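Local structure of MYB3 (3ZQC) at a contact of chain A with DNA. The protein binds a promoter DNA sequence through its Myb repeats, the DNA-binding part of a longer protein that probably regulates transcription by RNA polymerase II. Numbering follows the deposited sequence.

A contact of chain A with DNA. Residues 47, 89, 92-93, 97. With nucleotides of chain B; nucleotides of chain C.
Helix 88-99, a recognition helix of the Myb DNA-binding domain, a helix-turn-helix-type fold, meets the Hoogsteen, major-groove edge of DA6 of chain B, while His47 at the end of helix 37-48 meets the backbone. The base-specific evidence centres on Asn93. Its CG lies anti to the carbonyl carbon (chi1 -75°), and the amide nitrogen Asn93 ND2 donates to N7 of DA6 at 3.1 Å. The angle at the hydrogen is 153° and N7 lies close to the amide plane, so the bond is fairly straight and would favour this rotation of the amide. Asn93 OD1 is turned toward the adenine amino group, though its 3.6 Å to N6 of DA6 makes this only a proximity. Asn93 also packs its CB against the thymine methyl C7 of the unpaired DT5 of chain B at 3.7 Å. One turn on, Ser97 CB lies 3.7 Å from the same C7 of DT5; Ser97 OG, set on the side flanked by both backbone N and carbonyl carbon (chi1 66°), donates to the backbone O of Asn93 at 2.8 Å, from above the carbonyl plane. On the opposite strand, the bent chain of Lys92 brings CD to 3.7 Å from O4 of DT10 of chain C. His47 approaches the DA6 sugar-phosphate ring-edge first: its CE1 edge faces O5' and the phosphate oxygen OP2, with OP2 in the ring plane, and the contact is one of proximity, without an assigned hydrogen bond.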
loop_
_atom_site.group_PDB
_atom_site.type_symbol
_atom_site.label_atom_id
_atom_site.label_comp_id
_atom_site.label_asym_id
_atom_site.label_seq_id
_atom_site.Cartn_x
_atom_site.Cartn_y
_atom_site.Cartn_z
ATOM N N HIS A 47 1.656 6.804 0.939
ATOM C CA HIS A 47 0.679 7.786 0.482
ATOM C C HIS A 47 1.116 9.042 -0.251
ATOM O O HIS A 47 0.344 9.586 -1.035
ATOM C CB HIS A 47 -0.175 8.212 1.669
ATOM C CG HIS A 47 -0.895 7.079 2.323
ATOM N ND1 HIS A 47 -2.099 6.590 1.855
ATOM C CD2 HIS A 47 -0.572 6.323 3.401
ATOM C CE1 HIS A 47 -2.488 5.585 2.620
ATOM N NE2 HIS A 47 -1.579 5.402 3.565
ATOM N N ASN A 89 0.829 -2.185 1.771
ATOM C CA ASN A 89 -0.306 -2.033 2.651
ATOM C C ASN A 89 -1.547 -1.964 1.767
ATOM O O ASN A 89 -2.607 -2.493 2.093
ATOM C CB ASN A 89 -0.118 -0.760 3.488
ATOM C CG ASN A 89 -1.242 -0.524 4.454
ATOM O OD1 ASN A 89 -2.127 0.282 4.195
ATOM N ND2 ASN A 89 -1.222 -1.232 5.575
ATOM N N LYS A 92 -2.500 -5.468 1.106
ATOM C CA LYS A 92 -2.994 -6.053 2.344
ATOM C C LYS A 92 -4.472 -5.698 2.496
ATOM O O LYS A 92 -5.276 -6.527 2.923
ATOM C CB LYS A 92 -2.196 -5.499 3.531
ATOM C CG LYS A 92 -2.306 -6.321 4.801
ATOM C CD LYS A 92 -2.305 -5.474 6.071
ATOM C CE LYS A 92 -1.000 -4.765 6.320
ATOM N NZ LYS A 92 -0.774 -3.638 5.396
ATOM N N ASN A 93 -4.823 -4.461 2.139
ATOM C CA ASN A 93 -6.204 -3.990 2.223
ATOM C C ASN A 93 -7.090 -4.601 1.156
ATOM O O ASN A 93 -8.219 -4.998 1.431
ATOM C CB ASN A 93 -6.274 -2.470 2.092
ATOM C CG ASN A 93 -5.825 -1.762 3.339
ATOM O OD1 ASN A 93 -5.872 -2.332 4.429
ATOM N ND2 ASN A 93 -5.407 -0.509 3.198
ATOM N N SER A 97 -10.356 -6.908 2.489
ATOM C CA SER A 97 -11.689 -6.363 2.297
ATOM C C SER A 97 -12.437 -6.844 1.048
ATOM O O SER A 97 -13.661 -6.980 1.074
ATOM C CB SER A 97 -11.632 -4.837 2.287
ATOM O OG SER A 97 -10.926 -4.358 1.160
ATOM P P DT B 5 -9.815 1.360 -1.664
ATOM O OP1 DT B 5 -9.735 2.194 -2.889
ATOM O OP2 DT B 5 -9.083 0.068 -1.589
ATOM O "O5'" DT B 5 -9.381 2.226 -0.404
ATOM C "C5'" DT B 5 -9.946 3.507 -0.189
ATOM C "C4'" DT B 5 -9.306 4.158 1.011
ATOM O "O4'" DT B 5 -9.691 3.463 2.219
ATOM C "C3'" DT B 5 -7.781 4.147 0.990
ATOM O "O3'" DT B 5 -7.334 5.365 1.573
ATOM C "C2'" DT B 5 -7.433 2.976 1.891
ATOM C "C1'" DT B 5 -8.525 3.087 2.933
ATOM N N1 DT B 5 -8.831 1.871 3.707
ATOM C C2 DT B 5 -8.792 1.978 5.074
ATOM O O2 DT B 5 -8.488 3.013 5.642
ATOM N N3 DT B 5 -9.114 0.830 5.754
ATOM C C4 DT B 5 -9.452 -0.392 5.212
ATOM O O4 DT B 5 -9.729 -1.343 5.955
ATOM C C5 DT B 5 -9.450 -0.435 3.758
ATOM C C7 DT B 5 -9.780 -1.719 3.069
ATOM C C6 DT B 5 -9.150 0.687 3.092
ATOM P P DA B 6 -5.828 5.840 1.361
ATOM O OP1 DA B 6 -5.894 7.037 0.493
ATOM O OP2 DA B 6 -4.998 4.680 0.963
ATOM O "O5'" DA B 6 -5.401 6.280 2.817
ATOM C "C5'" DA B 6 -6.339 6.935 3.637
ATOM C "C4'" DA B 6 -5.967 6.766 5.086
ATOM O "O4'" DA B 6 -6.326 5.453 5.572
ATOM C "C3'" DA B 6 -4.484 6.947 5.390
ATOM O "O3'" DA B 6 -4.364 7.828 6.497
ATOM C "C2'" DA B 6 -4.018 5.548 5.767
ATOM C "C1'" DA B 6 -5.271 4.962 6.378
ATOM N N9 DA B 6 -5.370 3.504 6.398
ATOM C C8 DA B 6 -5.267 2.633 5.349
ATOM N N7 DA B 6 -5.470 1.384 5.680
ATOM C C5 DA B 6 -5.705 1.434 7.043
ATOM C C6 DA B 6 -5.998 0.443 7.985
ATOM N N6 DA B 6 -6.102 -0.851 7.693
ATOM N N1 DA B 6 -6.185 0.827 9.262
ATOM C C2 DA B 6 -6.082 2.119 9.559
ATOM N N3 DA B 6 -5.812 3.147 8.762
ATOM C C4 DA B 6 -5.633 2.730 7.500
ATOM P P DT C 10 -4.846 -10.566 13.226
ATOM O OP1 DT C 10 -5.085 -11.548 14.309
ATOM O OP2 DT C 10 -5.521 -10.737 11.916
ATOM O "O5'" DT C 10 -5.134 -9.109 13.785
ATOM C "C5'" DT C 10 -4.264 -8.561 14.762
ATOM C "C4'" DT C 10 -4.618 -7.125 15.048
ATOM O "O4'" DT C 10 -4.118 -6.254 14.008
ATOM C "C3'" DT C 10 -6.108 -6.804 15.209
ATOM O "O3'" DT C 10 -6.272 -6.004 16.395
ATOM C "C2'" DT C 10 -6.425 -5.998 13.955
ATOM C "C1'" DT C 10 -5.106 -5.294 13.698
ATOM N N1 DT C 10 -4.888 -4.856 12.310
ATOM C C2 DT C 10 -4.416 -3.578 12.080
ATOM O O2 DT C 10 -4.158 -2.795 12.964
ATOM N N3 DT C 10 -4.263 -3.254 10.764
ATOM C C4 DT C 10 -4.532 -4.056 9.673
ATOM O O4 DT C 10 -4.372 -3.614 8.539
ATOM C C5 DT C 10 -5.011 -5.389 9.985
ATOM C C7 DT C 10 -5.321 -6.336 8.870
ATOM C C6 DT C 10 -5.158 -5.716 11.272
#